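Local atomic coordinates of Co-chaperone DjlA N-terminal domain-containing protein (Porphyromonas gingivalis, PDB entry 2H5N), a protein that is of unknown function but binds magnesium and carries a TerB-family domain, probably related to the N-terminal domain of the co-chaperone DjlA. Residues M11-I21 with L75-Y86. Numbering follows the deposited sequence. Where two conformers were deposited one is given.
Sequences MTFSGQELTAI and LIARMDEERKKY
The Arg83 side chain runs over one face of the Phe13 ring in a CH-pi contact, its CD 4.1 Å from the ring centroid, while Met79 SD sits at the ring's edge. Next to it the Tyr86 ring carries Met11 SD over one face, a Met-aromatic contact with the sulfur 3.9 Å from the centroid. Met11 reaches it with CG anti to its own backbone N (chi1 -179°) and a bend at chi3 that turns CE onto Glu82 CG. The Arg83 guanidinium has Met79 CG against one face and Glu17 OE1 and the Asp80 carboxylate at its edge. Arg83 grips Glu17 end-on, Arg83 NH2 to Glu17 OE1 at 2.9 Å and Arg83 NH1 to Glu17 OE2 at 3.2 Å, but the planes are 61° apart, and both nitrogens approach from above the carboxylate. Arg83 NE takes the syn lone pair of Asp80 OD1 at 2.9 Å, nearly straight at 166°, which fixes the rotation of the group; a weak bond from NH2 to Thr12 O adds to the hold. Both acids also serve helix starts: Asp80 caps helix 81-94 through Arg83 N, and Glu17 forms a capping box with Ser14. Glu17 OE1 thus accepts from Ser14 N and Arg83 NH2 on opposite faces, and a water links OE2 to Leu75 O. Ala20 CB packs 3.9 Å from Leu75 CB, and Ile76 CD1 reaches Ile21 CG1. The contact joins the loop before helix 15-30 and its first turns to the end of helix 69-77, the turn after it and the start of helix 81-94, with Phe50 edge-to-face against Phe13 and Tyr86.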
loop_
_atom_site.group_PDB
_atom_site.type_symbol
_atom_site.label_atom_id
_atom_site.label_comp_id
_atom_site.label_asym_id
_atom_site.label_seq_id
_atom_site.Cartn_x
_atom_site.Cartn_y
_atom_site.Cartn_z
ATOM N N MET A 11 8.967 4.927 -31.555
ATOM C CA MET A 11 8.046 5.355 -30.493
ATOM C C MET A 11 8.930 5.826 -29.353
ATOM O O MET A 11 9.777 5.074 -28.874
ATOM C CB MET A 11 7.124 4.198 -30.076
ATOM C CG MET A 11 6.115 4.549 -28.996
ATOM S SD MET A 11 4.991 3.180 -28.608
ATOM C CE MET A 11 4.027 3.439 -30.067
ATOM N N THR A 12 8.830 7.092 -28.979
ATOM C CA THR A 12 9.733 7.630 -27.947
ATOM C C THR A 12 8.994 8.062 -26.688
ATOM O O THR A 12 7.841 8.501 -26.758
ATOM C CB THR A 12 10.589 8.827 -28.460
ATOM O OG1 THR A 12 9.723 9.860 -28.968
ATOM C CG2 THR A 12 11.545 8.387 -29.538
ATOM N N PHE A 13 9.664 7.946 -25.540
ATOM C CA PHE A 13 9.107 8.413 -24.266
ATOM C C PHE A 13 10.135 9.171 -23.458
ATOM O O PHE A 13 11.253 8.696 -23.267
ATOM C CB PHE A 13 8.596 7.227 -23.426
ATOM C CG PHE A 13 7.536 6.416 -24.105
ATOM C CD1 PHE A 13 6.181 6.684 -23.883
ATOM C CD2 PHE A 13 7.878 5.390 -24.974
ATOM C CE1 PHE A 13 5.193 5.926 -24.503
ATOM C CE2 PHE A 13 6.897 4.642 -25.616
ATOM C CZ PHE A 13 5.545 4.902 -25.373
ATOM N N SER A 14 9.755 10.356 -22.976
ATOM C CA SER A 14 10.601 11.117 -22.032
ATOM C C SER A 14 10.750 10.346 -20.725
ATOM O O SER A 14 9.954 9.449 -20.463
ATOM C CB SER A 14 10.023 12.503 -21.791
ATOM O OG SER A 14 8.891 12.431 -20.938
ATOM N N GLY A 15 11.800 10.651 -19.955
ATOM C CA GLY A 15 11.949 10.166 -18.596
ATOM C C GLY A 15 10.730 10.371 -17.705
ATOM O O GLY A 15 10.376 9.480 -16.929
ATOM N N GLN A 16 10.076 11.531 -17.771
ATOM C CA GLN A 16 8.905 11.723 -16.894
ATOM C C GLN A 16 7.659 10.976 -17.412
ATOM O O GLN A 16 6.821 10.571 -16.621
ATOM C CB GLN A 16 8.664 13.204 -16.480
ATOM C CG GLN A 16 8.166 14.169 -17.552
ATOM C CD GLN A 16 8.250 15.661 -17.147
ATOM O OE1 GLN A 16 7.793 16.076 -16.066
ATOM N NE2 GLN A 16 8.825 16.464 -18.025
ATOM N N GLU A 17 7.569 10.749 -18.725
ATOM C CA GLU A 17 6.510 9.880 -19.272
ATOM C C GLU A 17 6.694 8.433 -18.840
ATOM O O GLU A 17 5.728 7.803 -18.433
ATOM C CB GLU A 17 6.432 9.953 -20.796
ATOM C CG GLU A 17 5.695 11.209 -21.307
ATOM C CD GLU A 17 5.930 11.480 -22.807
ATOM O OE1 GLU A 17 6.945 10.975 -23.377
ATOM O OE2 GLU A 17 5.120 12.222 -23.418
ATOM N N LEU A 18 7.928 7.923 -18.893
ATOM C CA LEU A 18 8.233 6.593 -18.413
ATOM C C LEU A 18 7.923 6.415 -16.927
ATOM O O LEU A 18 7.381 5.395 -16.524
ATOM C CB LEU A 18 9.719 6.280 -18.671
ATOM C CG LEU A 18 10.123 6.024 -20.142
ATOM C CD1 LEU A 18 11.666 5.854 -20.243
ATOM C CD2 LEU A 18 9.457 4.777 -20.715
ATOM N N THR A 19 8.298 7.409 -16.112
ATOM C CA THR A 19 7.981 7.425 -14.692
ATOM C C THR A 19 6.449 7.378 -14.509
ATOM O O THR A 19 5.933 6.684 -13.627
ATOM C CB THR A 19 8.587 8.711 -14.049
ATOM O OG1 THR A 19 10.016 8.734 -14.291
ATOM C CG2 THR A 19 8.351 8.732 -12.574
ATOM N N ALA A 20 5.734 8.140 -15.334
ATOM C CA ALA A 20 4.263 8.168 -15.305
ATOM C C ALA A 20 3.617 6.824 -15.614
ATOM O O ALA A 20 2.643 6.419 -14.947
ATOM C CB ALA A 20 3.729 9.259 -16.262
ATOM N N ILE A 21 4.131 6.154 -16.654
ATOM C CA ILE A 21 3.671 4.824 -17.033
ATOM C C ILE A 21 3.792 3.833 -15.875
ATOM O O ILE A 21 2.812 3.170 -15.487
ATOM C CB ILE A 21 4.445 4.303 -18.287
ATOM C CG1 ILE A 21 4.037 5.157 -19.521
ATOM C CG2 ILE A 21 4.210 2.761 -18.509
ATOM C CD1 ILE A 21 4.916 4.964 -20.737
ATOM N N LEU A 75 0.410 13.609 -17.536
ATOM C CA LEU A 75 1.483 13.270 -18.493
ATOM C C LEU A 75 1.072 12.230 -19.540
ATOM O O LEU A 75 1.447 12.342 -20.697
ATOM C CB LEU A 75 2.725 12.762 -17.752
ATOM C CG LEU A 75 3.512 13.838 -17.036
ATOM C CD1 LEU A 75 4.489 13.196 -16.037
ATOM C CD2 LEU A 75 4.240 14.696 -18.092
ATOM N N ILE A 76 0.271 11.246 -19.140
ATOM C CA ILE A 76 -0.237 10.207 -20.063
ATOM C C ILE A 76 -1.378 10.790 -20.915
ATOM O O ILE A 76 -1.462 10.580 -22.148
ATOM C CB ILE A 76 -0.800 8.981 -19.282
ATOM C CG1 ILE A 76 0.266 8.268 -18.438
ATOM C CG2 ILE A 76 -1.450 7.994 -20.221
ATOM C CD1 ILE A 76 1.549 7.930 -19.181
ATOM N N ALA A 77 -2.273 11.511 -20.247
ATOM C CA ALA A 77 -3.472 12.025 -20.906
ATOM C C ALA A 77 -3.160 12.881 -22.119
ATOM O O ALA A 77 -4.000 12.999 -23.043
ATOM C CB ALA A 77 -4.359 12.809 -19.916
ATOM N N ARG A 78 -1.980 13.494 -22.126
ATOM C CA ARG A 78 -1.631 14.407 -23.216
ATOM C C ARG A 78 -0.841 13.744 -24.351
ATOM O O ARG A 78 -0.362 14.426 -25.262
ATOM C CB ARG A 78 -0.887 15.628 -22.688
ATOM C CG ARG A 78 0.579 15.388 -22.287
ATOM C CD ARG A 78 1.069 16.618 -21.518
ATOM N NE ARG A 78 2.528 16.706 -21.352
ATOM C CZ ARG A 78 3.145 17.639 -20.610
ATOM N NH1 ARG A 78 2.437 18.565 -19.979
ATOM N NH2 ARG A 78 4.468 17.660 -20.491
ATOM N N MET A 79 -0.694 12.428 -24.299
ATOM C CA MET A 79 0.047 11.721 -25.360
ATOM C C MET A 79 -0.836 11.548 -26.615
ATOM O O MET A 79 -2.062 11.513 -26.522
ATOM C CB MET A 79 0.549 10.341 -24.894
ATOM C CG MET A 79 1.619 10.364 -23.820
ATOM S SD MET A 79 2.222 8.737 -23.225
ATOM C CE MET A 79 0.854 7.721 -23.354
ATOM N N ASP A 80 -0.194 11.383 -27.769
ATOM C CA ASP A 80 -0.885 11.058 -29.020
ATOM C C ASP A 80 -1.518 9.671 -28.902
ATOM O O ASP A 80 -1.124 8.867 -28.038
ATOM C CB ASP A 80 0.127 11.056 -30.145
ATOM C CG ASP A 80 1.298 10.140 -29.834
ATOM O OD1 ASP A 80 2.196 10.541 -29.071
ATOM O OD2 ASP A 80 1.289 8.991 -30.292
ATOM N N GLU A 81 -2.490 9.378 -29.765
ATOM C CA GLU A 81 -3.260 8.141 -29.632
ATOM C C GLU A 81 -2.439 6.856 -29.782
ATOM O O GLU A 81 -2.754 5.854 -29.149
ATOM C CB GLU A 81 -4.444 8.104 -30.596
ATOM C CG GLU A 81 -5.478 9.209 -30.383
ATOM C CD GLU A 81 -6.114 9.176 -29.015
ATOM O OE1 GLU A 81 -6.353 8.081 -28.482
ATOM O OE2 GLU A 81 -6.381 10.268 -28.475
ATOM N N GLU A 82 -1.400 6.872 -30.604
ATOM C CA GLU A 82 -0.570 5.664 -30.779
ATOM C C GLU A 82 0.112 5.262 -29.464
ATOM O O GLU A 82 0.134 4.081 -29.080
ATOM C CB GLU A 82 0.431 5.813 -31.941
ATOM C CG GLU A 82 1.508 4.710 -32.026
ATOM C CD GLU A 82 1.612 3.959 -33.374
ATOM O OE1 GLU A 82 0.876 2.948 -33.563
ATOM O OE2 GLU A 82 2.461 4.318 -34.231
ATOM N N ARG A 83 0.671 6.239 -28.779
ATOM C CA ARG A 83 1.337 5.987 -27.506
ATOM C C ARG A 83 0.347 5.615 -26.410
ATOM O O ARG A 83 0.595 4.666 -25.695
ATOM C CB ARG A 83 2.304 7.139 -27.159
ATOM C CG ARG A 83 3.625 6.966 -27.965
ATOM C CD ARG A 83 4.716 7.962 -27.609
ATOM N NE ARG A 83 4.181 9.317 -27.375
ATOM C CZ ARG A 83 4.656 10.178 -26.468
ATOM N NH1 ARG A 83 4.094 11.369 -26.309
ATOM N NH2 ARG A 83 5.681 9.859 -25.702
ATOM N N LYS A 84 -0.826 6.274 -26.374
ATOM C CA LYS A 84 -1.903 5.879 -25.473
ATOM C C LYS A 84 -2.324 4.406 -25.627
ATOM O O LYS A 84 -2.567 3.720 -24.632
ATOM C CB LYS A 84 -3.134 6.795 -25.649
ATOM C CG LYS A 84 -2.979 8.112 -24.975
ATOM C CD LYS A 84 -4.243 8.958 -25.115
ATOM C CE LYS A 84 -4.099 10.228 -24.316
ATOM N NZ LYS A 84 -5.445 10.871 -23.946
ATOM N N LYS A 85 -2.436 3.949 -26.869
ATOM C CA LYS A 85 -2.810 2.578 -27.182
ATOM C C LYS A 85 -1.795 1.570 -26.621
ATOM O O LYS A 85 -2.148 0.517 -26.072
ATOM C CB LYS A 85 -2.967 2.420 -28.711
ATOM C CG LYS A 85 -3.021 0.996 -29.207
ATOM C CD LYS A 85 -3.168 0.926 -30.718
ATOM C CE LYS A 85 -3.336 -0.505 -31.174
ATOM N NZ LYS A 85 -2.060 -1.133 -31.646
ATOM N N TYR A 86 -0.525 1.920 -26.760
ATOM C CA TYR A 86 0.556 1.115 -26.262
ATOM C C TYR A 86 0.535 1.099 -24.719
ATOM O O TYR A 86 0.646 0.036 -24.088
ATOM C CB TYR A 86 1.848 1.727 -26.756
ATOM C CG TYR A 86 2.966 0.741 -26.800
ATOM C CD1 TYR A 86 3.964 0.754 -25.822
ATOM C CD2 TYR A 86 3.028 -0.229 -27.812
ATOM C CE1 TYR A 86 4.987 -0.158 -25.832
ATOM C CE2 TYR A 86 4.080 -1.156 -27.835
ATOM C CZ TYR A 86 5.049 -1.099 -26.844
ATOM O OH TYR A 86 6.103 -1.984 -26.851
HETATM O O HOH W 1 3.309 13.618 -22.112
#